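Local coordinates for mandalate racemase/muconate lactonizing enzyme (Unidentified, PDB 4E4U) that is a putative member of the mandelate racemase/muconate lactonizing enzyme group of the enolase superfamily, and probably acts on a carboxylate substrate by metal-assisted proton abstraction, at the interface of chains A and B and the interface of chains A and C. Numbering follows the deposited sequence. Chains: chain A/B/C, Mandalate racemase/muconate lactonizing enzyme.

Contact 1: the interface of chains A and B. Residues chain A 66, 68-71; chain B 115, 118-120.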
loop_
_atom_site.group_PDB
_atom_site.type_symbol
_atom_site.label_atom_id
_atom_site.label_comp_id
_atom_site.label_asym_id
_atom_site.label_seq_id
_atom_site.Cartn_x
_atom_site.Cartn_y
_atom_site.Cartn_z
ATOM N N ASP A 66 24.937 -11.027 37.637
ATOM C CA ASP A 66 26.062 -10.202 37.209
ATOM C C ASP A 66 25.538 -8.894 36.605
ATOM O O ASP A 66 24.722 -8.927 35.686
ATOM C CB ASP A 66 26.858 -10.985 36.159
ATOM C CG ASP A 66 28.197 -10.359 35.829
ATOM O OD1 ASP A 66 28.299 -9.114 35.781
ATOM O OD2 ASP A 66 29.158 -11.129 35.601
ATOM N N HIS A 68 26.839 -7.008 34.511
ATOM C CA HIS A 68 27.132 -6.907 33.081
ATOM C C HIS A 68 26.027 -7.475 32.194
ATOM O O HIS A 68 25.978 -7.192 31.000
ATOM C CB HIS A 68 28.456 -7.594 32.739
ATOM C CG HIS A 68 29.651 -6.914 33.324
ATOM N ND1 HIS A 68 30.088 -7.154 34.608
ATOM C CD2 HIS A 68 30.497 -5.991 32.803
ATOM C CE1 HIS A 68 31.151 -6.406 34.855
ATOM N NE2 HIS A 68 31.418 -5.694 33.776
ATOM N N HIS A 69 25.140 -8.274 32.775
ATOM C CA HIS A 69 24.181 -9.028 31.980
ATOM C C HIS A 69 22.881 -8.256 31.769
ATOM O O HIS A 69 21.805 -8.667 32.215
ATOM C CB HIS A 69 23.973 -10.414 32.597
ATOM C CG HIS A 69 25.228 -11.231 32.624
ATOM N ND1 HIS A 69 25.315 -12.452 33.246
ATOM C CD2 HIS A 69 26.457 -10.970 32.116
ATOM C CE1 HIS A 69 26.543 -12.923 33.111
ATOM N NE2 HIS A 69 27.258 -12.043 32.430
ATOM N N VAL A 70 22.996 -7.141 31.055
ATOM C CA VAL A 70 21.886 -6.215 30.889
ATOM C C VAL A 70 20.853 -6.695 29.863
ATOM O O VAL A 70 19.674 -6.367 29.987
ATOM C CB VAL A 70 22.375 -4.768 30.582
ATOM C CG1 VAL A 70 23.134 -4.191 31.786
ATOM C CG2 VAL A 70 23.239 -4.725 29.326
ATOM N N GLU A 71 21.281 -7.450 28.849
ATOM C CA GLU A 71 20.322 -8.113 27.958
ATOM C C GLU A 71 19.456 -9.070 28.765
ATOM O O GLU A 71 18.232 -9.085 28.631
ATOM C CB GLU A 71 21.027 -8.909 26.857
ATOM C CG GLU A 71 21.663 -8.069 25.761
ATOM C CD GLU A 71 20.698 -7.679 24.657
ATOM O OE1 GLU A 71 19.506 -8.062 24.715
ATOM O OE2 GLU A 71 21.139 -7.002 23.702
ATOM N N GLU B 115 30.696 -9.059 27.418
ATOM C CA GLU B 115 30.259 -8.489 28.693
ATOM C C GLU B 115 30.068 -6.974 28.635
ATOM O O GLU B 115 29.565 -6.377 29.591
ATOM C CB GLU B 115 31.199 -8.887 29.843
ATOM C CG GLU B 115 31.320 -10.393 30.095
ATOM C CD GLU B 115 30.031 -11.044 30.601
ATOM O OE1 GLU B 115 28.945 -10.804 30.042
ATOM O OE2 GLU B 115 30.101 -11.822 31.571
ATOM N N GLY B 118 26.232 -6.139 26.051
ATOM C CA GLY B 118 24.934 -6.624 26.478
ATOM C C GLY B 118 25.015 -7.736 27.499
ATOM O O GLY B 118 24.033 -8.027 28.181
ATOM N N GLY B 119 26.174 -8.376 27.596
ATOM C CA GLY B 119 26.370 -9.416 28.585
ATOM C C GLY B 119 26.012 -10.796 28.071
ATOM O O GLY B 119 25.171 -10.957 27.175
ATOM N N ARG B 120 26.636 -11.805 28.663
ATOM C CA ARG B 120 26.362 -13.181 28.278
ATOM C C ARG B 120 24.875 -13.525 28.371
ATOM O O ARG B 120 24.204 -13.190 29.353
ATOM C CB ARG B 120 27.164 -14.146 29.152
ATOM C CG ARG B 120 26.975 -15.610 28.766
ATOM C CD ARG B 120 27.575 -16.546 29.795
ATOM N NE ARG B 120 29.032 -16.595 29.743
ATOM C CZ ARG B 120 29.722 -17.344 28.885
ATOM N NH1 ARG B 120 29.087 -18.084 27.984
ATOM N NH2 ARG B 120 31.047 -17.349 28.920
HETATM O O HOH W 1 26.960 -5.317 28.740
HETATM O O HOH W 2 30.947 -10.317 33.767
#
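In this enolase-superfamily protein, the turn that leads into helix 70-79 of chain A, with A:His69, meets the end of 3-10 helix 113-115 of chain B, with B:Glu115, and the loop that follows it (B:Gly118 to B:Arg120). The A:His69 ring presents its NE2 edge to the carboxylate. NE2 donates to B:Glu115 OE2 at 3.0 Å, and the bond is nearly straight, 165° at the hydrogen. The acceptor lies in the ring plane, and OE2 is met on its syn side. The ring and carboxylate planes are turned 33° apart. B:Glu115 OE1 is also close to NE2. It accepts from the backbone N of B:Arg120 at 2.9 Å, which helps fix the carboxylate. The chain of B:Glu115 bends at CG (chi2 -66°), which turns its carboxylate towards the ring edge. One face of the A:His69 ring carries the carbonyl O of B:Arg120 near its rim. The opposite face packs on A:Asp66 CB.

A:Asp66 OD1 is gripped twice by A:His68, through its backbone N and its ring ND1. A:Asp66 OD2 and B:Glu115 OE2 share water 2. They are 4.2 Å apart, and the water probably eases the repulsion between two acids. Further along, A:Glu71 N at the start of the helix donates to B:Gly118 O at 2.9 Å. A:Glu71 CG packs on B:Gly118 CA at 3.6 Å. Water 1 joins the carbonyl oxygens of A:His68 and B:Glu115, and also meets B:Gly118 N.

Contact 2: the interface of chains A and C. Residues chain A 88, 234, 238, 259-260, 285, 390; chain C 82-85.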
loop_
_atom_site.group_PDB
_atom_site.type_symbol
_atom_site.label_atom_id
_atom_site.label_comp_id
_atom_site.label_asym_id
_atom_site.label_seq_id
_atom_site.Cartn_x
_atom_site.Cartn_y
_atom_site.Cartn_z
ATOM N N LEU A 88 4.358 -0.846 31.259
ATOM C CA LEU A 88 4.954 0.479 31.404
ATOM C C LEU A 88 5.675 0.679 32.748
ATOM O O LEU A 88 6.783 1.217 32.793
ATOM C CB LEU A 88 3.876 1.547 31.216
ATOM C CG LEU A 88 4.343 3.001 31.210
ATOM C CD1 LEU A 88 5.213 3.303 29.994
ATOM C CD2 LEU A 88 3.140 3.918 31.245
ATOM N N GLU A 234 4.259 15.713 20.992
ATOM C CA GLU A 234 3.076 14.950 21.418
ATOM C C GLU A 234 1.757 15.582 20.970
ATOM O O GLU A 234 0.943 15.995 21.803
ATOM C CB GLU A 234 3.057 14.799 22.943
ATOM C CG GLU A 234 4.140 13.910 23.524
ATOM C CD GLU A 234 3.676 13.260 24.809
ATOM O OE1 GLU A 234 3.306 13.997 25.746
ATOM O OE2 GLU A 234 3.628 12.018 24.875
ATOM N N PRO A 238 -0.521 9.230 23.244
ATOM C CA PRO A 238 0.318 8.109 22.807
ATOM C C PRO A 238 -0.519 6.852 22.595
ATOM O O PRO A 238 -1.665 6.775 23.058
ATOM C CB PRO A 238 1.268 7.907 23.994
ATOM C CG PRO A 238 0.489 8.413 25.185
ATOM C CD PRO A 238 -0.302 9.577 24.660
ATOM N N GLU A 259 8.069 10.492 25.118
ATOM C CA GLU A 259 8.291 10.442 26.564
ATOM C C GLU A 259 7.352 9.475 27.275
ATOM O O GLU A 259 7.622 9.072 28.404
ATOM C CB GLU A 259 8.174 11.819 27.196
ATOM C CG GLU A 259 6.758 12.306 27.367
ATOM C CD GLU A 259 6.720 13.781 27.674
ATOM O OE1 GLU A 259 6.368 14.150 28.814
ATOM O OE2 GLU A 259 7.064 14.571 26.768
ATOM N N ARG A 260 6.258 9.094 26.613
ATOM C CA ARG A 260 5.312 8.141 27.190
ATOM C C ARG A 260 5.349 6.786 26.500
ATOM O O ARG A 260 4.474 5.951 26.730
ATOM C CB ARG A 260 3.896 8.716 27.184
ATOM C CG ARG A 260 3.738 9.857 28.163
ATOM C CD ARG A 260 2.327 10.345 28.210
ATOM N NE ARG A 260 2.038 11.315 27.165
ATOM C CZ ARG A 260 0.830 11.813 26.932
ATOM N NH1 ARG A 260 -0.229 11.342 27.594
ATOM N NH2 ARG A 260 0.678 12.758 26.015
ATOM N N ARG A 285 12.555 5.369 31.518
ATOM C CA ARG A 285 11.286 4.712 31.184
ATOM C C ARG A 285 11.411 3.634 30.107
ATOM O O ARG A 285 10.673 2.646 30.135
ATOM C CB ARG A 285 10.242 5.747 30.731
ATOM C CG ARG A 285 9.056 5.161 29.961
ATOM C CD ARG A 285 7.927 6.153 29.855
ATOM N NE ARG A 285 7.114 6.142 31.065
ATOM C CZ ARG A 285 6.306 7.122 31.459
ATOM N NH1 ARG A 285 6.218 8.256 30.766
ATOM N NH2 ARG A 285 5.586 6.963 32.560
ATOM N N MET A 390 -3.019 13.996 35.030
ATOM C CA MET A 390 -3.863 14.596 34.001
ATOM C C MET A 390 -5.120 15.170 34.634
ATOM O O MET A 390 -5.544 14.719 35.699
ATOM C CB MET A 390 -4.219 13.576 32.917
ATOM C CG MET A 390 -2.994 12.882 32.351
ATOM S SD MET A 390 -3.263 11.965 30.840
ATOM C CE MET A 390 -3.418 13.289 29.644
ATOM N N PHE C 82 -0.155 10.806 33.977
ATOM C CA PHE C 82 0.227 11.284 32.648
ATOM C C PHE C 82 0.767 10.113 31.825
ATOM O O PHE C 82 1.908 10.096 31.372
ATOM C CB PHE C 82 1.214 12.459 32.715
ATOM C CG PHE C 82 1.479 13.101 31.377
ATOM C CD1 PHE C 82 0.420 13.526 30.575
ATOM C CD2 PHE C 82 2.778 13.281 30.910
ATOM C CE1 PHE C 82 0.652 14.120 29.335
ATOM C CE2 PHE C 82 3.018 13.866 29.670
ATOM C CZ PHE C 82 1.959 14.291 28.887
ATOM N N THR C 83 -0.089 9.117 31.654
ATOM C CA THR C 83 0.230 7.969 30.820
ATOM C C THR C 83 -0.675 8.003 29.587
ATOM O O THR C 83 -0.277 8.527 28.545
ATOM C CB THR C 83 0.160 6.644 31.634
ATOM O OG1 THR C 83 -1.104 6.543 32.302
ATOM C CG2 THR C 83 1.300 6.602 32.671
ATOM N N GLN C 84 -1.900 7.503 29.711
ATOM C CA GLN C 84 -2.861 7.559 28.603
ATOM C C GLN C 84 -2.371 6.753 27.398
ATOM O O GLN C 84 -2.621 7.092 26.238
ATOM C CB GLN C 84 -3.221 9.005 28.221
ATOM C CG GLN C 84 -4.610 9.122 27.617
ATOM C CD GLN C 84 -5.089 10.555 27.560
ATOM O OE1 GLN C 84 -4.644 11.346 26.721
ATOM N NE2 GLN C 84 -5.979 10.914 28.477
ATOM N N ARG C 85 -1.638 5.693 27.710
ATOM C CA ARG C 85 -1.414 4.560 26.816
ATOM C C ARG C 85 -1.444 3.344 27.736
ATOM O O ARG C 85 -1.355 3.499 28.948
ATOM C CB ARG C 85 -0.104 4.682 26.004
ATOM C CG ARG C 85 1.108 5.288 26.731
ATOM C CD ARG C 85 1.658 4.455 27.908
ATOM N NE ARG C 85 1.774 3.033 27.580
ATOM C CZ ARG C 85 2.717 2.490 26.810
ATOM N NH1 ARG C 85 3.692 3.234 26.303
ATOM N NH2 ARG C 85 2.692 1.184 26.562
HETATM O O HOH W 3 -4.396 6.797 24.104
HETATM O O HOH W 4 4.588 10.378 31.892
HETATM O O HOH W 5 -2.416 12.749 26.196
#
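The guanidinium of A:Arg260 is sandwiched between the C:Phe82 ring on one face and A:Pro238 CD on the other. The ring and guanidinium planes are 20° apart, and C:Phe82 CE1 lies 3.3 Å from A:Arg260 CZ. The guanidinium edge faces the A:Glu234 carboxylate and water 5. A:Glu234 belongs to the EEP stretch of this enolase-superfamily barrel, A:Glu259 and A:Arg260 to the GER stretch, at the ends of strands 231-233 and 255-257. Loop 82-85 of chain C thus reaches the rim of chain A's probable active site.

A:Arg260 NE forms a salt bridge with A:Glu234 OE2 at 2.9 Å, using the syn lone pair of OE2, tilted somewhat from the guanidinium plane. A:Glu234 holds the guanidinium flat against the ring, and its OE1 also comes near C:Phe82 CZ. A:Arg260 bends at CD (chi3 -85°), which lays the guanidinium against that face. NH1 also donates to C:Thr83 O at 3.0 Å, from well above the carbonyl plane. Water 5 links NH1 and NH2 to C:Gln84 OE1. At the ring edge lie A:Met390 CG and OE1 of A:Glu259, a metal-ligand position in the family.

C:Arg85 returns the grip. Its NH1 donates to A:Arg260 O at 2.9 Å, in the carbonyl plane and on a lone pair. A:Leu88 CD1 sits over the rim of its guanidinium, while CD2 meets C:Thr83 CG2 at 3.6 Å. C:Arg85 CG packs on A:Pro238 CG at 3.5 Å. Water 4 connects A:Arg285 NH1 to C:Phe82 O.

Contact 3: the interface of chains A and C. Residues chain A 53, 56-57, 80, 87, 89-90; chain C 44-46, 49.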
loop_
_atom_site.group_PDB
_atom_site.type_symbol
_atom_site.label_atom_id
_atom_site.label_comp_id
_atom_site.label_asym_id
_atom_site.label_seq_id
_atom_site.Cartn_x
_atom_site.Cartn_y
_atom_site.Cartn_z
ATOM N N ILE A 53 6.869 -2.687 44.556
ATOM C CA ILE A 53 7.073 -3.115 43.175
ATOM C C ILE A 53 8.569 -3.284 42.891
ATOM O O ILE A 53 9.008 -4.301 42.332
ATOM C CB ILE A 53 6.493 -2.091 42.183
ATOM C CG1 ILE A 53 4.963 -2.149 42.187
ATOM C CG2 ILE A 53 7.011 -2.350 40.776
ATOM C CD1 ILE A 53 4.327 -1.041 41.386
ATOM N N ASP A 56 10.066 -6.286 44.449
ATOM C CA ASP A 56 9.641 -7.496 43.764
ATOM C C ASP A 56 10.461 -7.752 42.500
ATOM O O ASP A 56 10.942 -8.866 42.273
ATOM C CB ASP A 56 8.155 -7.403 43.423
ATOM C CG ASP A 56 7.594 -8.710 42.909
ATOM O OD1 ASP A 56 7.369 -9.618 43.739
ATOM O OD2 ASP A 56 7.372 -8.830 41.685
ATOM N N VAL A 57 10.629 -6.719 41.682
ATOM C CA VAL A 57 11.381 -6.858 40.439
ATOM C C VAL A 57 12.834 -7.215 40.741
ATOM O O VAL A 57 13.420 -8.091 40.109
ATOM C CB VAL A 57 11.323 -5.562 39.612
ATOM C CG1 VAL A 57 12.172 -5.684 38.347
ATOM C CG2 VAL A 57 9.873 -5.222 39.256
ATOM N N SER A 80 8.382 -10.992 32.509
ATOM C CA SER A 80 7.907 -11.322 33.852
ATOM C C SER A 80 6.423 -11.682 33.916
ATOM O O SER A 80 5.568 -10.908 33.487
ATOM C CB SER A 80 8.194 -10.145 34.790
ATOM O OG SER A 80 7.924 -10.473 36.144
ATOM N N ASP A 87 5.148 -3.664 29.720
ATOM C CA ASP A 87 4.413 -3.246 30.907
ATOM C C ASP A 87 5.086 -1.951 31.361
ATOM O O ASP A 87 6.249 -1.954 31.770
ATOM C CB ASP A 87 4.457 -4.324 32.001
ATOM C CG ASP A 87 3.769 -3.876 33.292
ATOM O OD1 ASP A 87 4.167 -2.820 33.845
ATOM O OD2 ASP A 87 2.840 -4.582 33.762
ATOM N N THR A 89 5.056 0.249 33.843
ATOM C CA THR A 89 5.694 0.413 35.145
ATOM C C THR A 89 6.921 -0.480 35.261
ATOM O O THR A 89 7.963 -0.038 35.754
ATOM C CB THR A 89 4.711 0.164 36.306
ATOM O OG1 THR A 89 3.669 1.146 36.262
ATOM C CG2 THR A 89 5.415 0.248 37.650
ATOM N N MET A 90 6.818 -1.718 34.779
ATOM C CA MET A 90 7.960 -2.632 34.830
ATOM C C MET A 90 9.125 -2.063 34.039
ATOM O O MET A 90 10.273 -2.153 34.465
ATOM C CB MET A 90 7.587 -4.006 34.276
ATOM C CG MET A 90 8.778 -4.952 34.115
ATOM S SD MET A 90 9.656 -5.301 35.660
ATOM C CE MET A 90 8.915 -6.876 36.089
ATOM N N THR C 44 2.738 -9.324 36.217
ATOM C CA THR C 44 4.028 -8.673 36.010
ATOM C C THR C 44 4.792 -8.610 37.334
ATOM O O THR C 44 6.001 -8.887 37.384
ATOM C CB THR C 44 3.844 -7.256 35.465
ATOM O OG1 THR C 44 3.019 -7.301 34.297
ATOM C CG2 THR C 44 5.184 -6.637 35.104
ATOM N N PHE C 45 4.063 -8.249 38.394
ATOM C CA PHE C 45 4.590 -8.161 39.754
ATOM C C PHE C 45 3.820 -9.124 40.635
ATOM O O PHE C 45 2.651 -9.407 40.361
ATOM C CB PHE C 45 4.435 -6.744 40.317
ATOM C CG PHE C 45 4.834 -5.671 39.354
ATOM C CD1 PHE C 45 6.147 -5.575 38.911
ATOM C CD2 PHE C 45 3.899 -4.763 38.877
ATOM C CE1 PHE C 45 6.519 -4.586 38.005
ATOM C CE2 PHE C 45 4.266 -3.778 37.969
ATOM C CZ PHE C 45 5.581 -3.688 37.533
ATOM N N GLY C 46 4.468 -9.604 41.696
ATOM C CA GLY C 46 3.868 -10.551 42.621
ATOM C C GLY C 46 2.805 -9.962 43.531
ATOM O O GLY C 46 2.632 -8.746 43.590
ATOM N N ALA C 49 3.293 -6.928 45.899
ATOM C CA ALA C 49 3.233 -5.625 45.259
ATOM C C ALA C 49 1.809 -5.299 44.816
ATOM O O ALA C 49 1.399 -4.139 44.843
ATOM C CB ALA C 49 4.182 -5.575 44.075
HETATM O O HOH W 6 8.511 -8.688 39.026
#
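C:Thr44 O is gripped by the hydroxyl of A:Ser80 and by water 6. A:Ser80 OG donates to it at 2.8 Å, tilted 18° from the carbonyl plane. Water 6 also meets A:Asp56 OD2. That oxygen accepts from C:Gly46 N at 3.0 Å, from above the carboxylate plane. Two consecutive peptide groups of chain C are thus tied to chain A, on either side of C:Phe45.

The side chains of C:Thr44 and A:Asp87 meet tip to tip. C:Thr44 OG1 donates to A:Asp87 OD2 at 2.8 Å, again from above the carboxylate plane. A:Asp87 CG stands anti to its backbone N (chi1 176°), which carries the acid out to the threonine. A:Asp87 caps the start of helix 88-109 with OD1, which accepts from A:Met90 N at 3.0 Å, while OD2 takes the partner's hydroxyl.

C:Phe45 is wedged between two helices of chain A. A:Ile53 CG2 lies over one face, 3.8 Å from the ring centroid, in a CH-pi contact. C:Thr44 CG2 lies over the opposite face, towards the rim. A:Val57 CG2 touches CE1 at 3.6 Å. The tip, CZ, points at A:Met90 N, which lies in the ring plane. A:Met90 runs alongside the ring, antiparallel to C:Phe45, with SD and CE near CE1. A:Ile53 CA also packs on C:Ala49 CB. The wedge enters between helix 47-61 and the start of helix 88-109 of chain A, from the loop just before helix 47-61 of chain C.

Contacts 2 and 3 belong to the same A-C interface, and their C-alpha centres lie about 18 Å apart. Both use the start of helix 88-109 of chain A and the residue before it: A:Leu88 serves contact 2, and its neighbours A:Asp87, A:Thr89 and A:Met90 serve contact 3. Contact 1 joins chain A to chain B. Its centre is about 29 Å from contact 2 and 21 Å from contact 3. Helix 70-79 starts at contact 1, and A:Ser80 of contact 3 follows its end. Two such two-fold interfaces could build the deposited eight-copy assembly, although the structure alone does not show that it forms in solution.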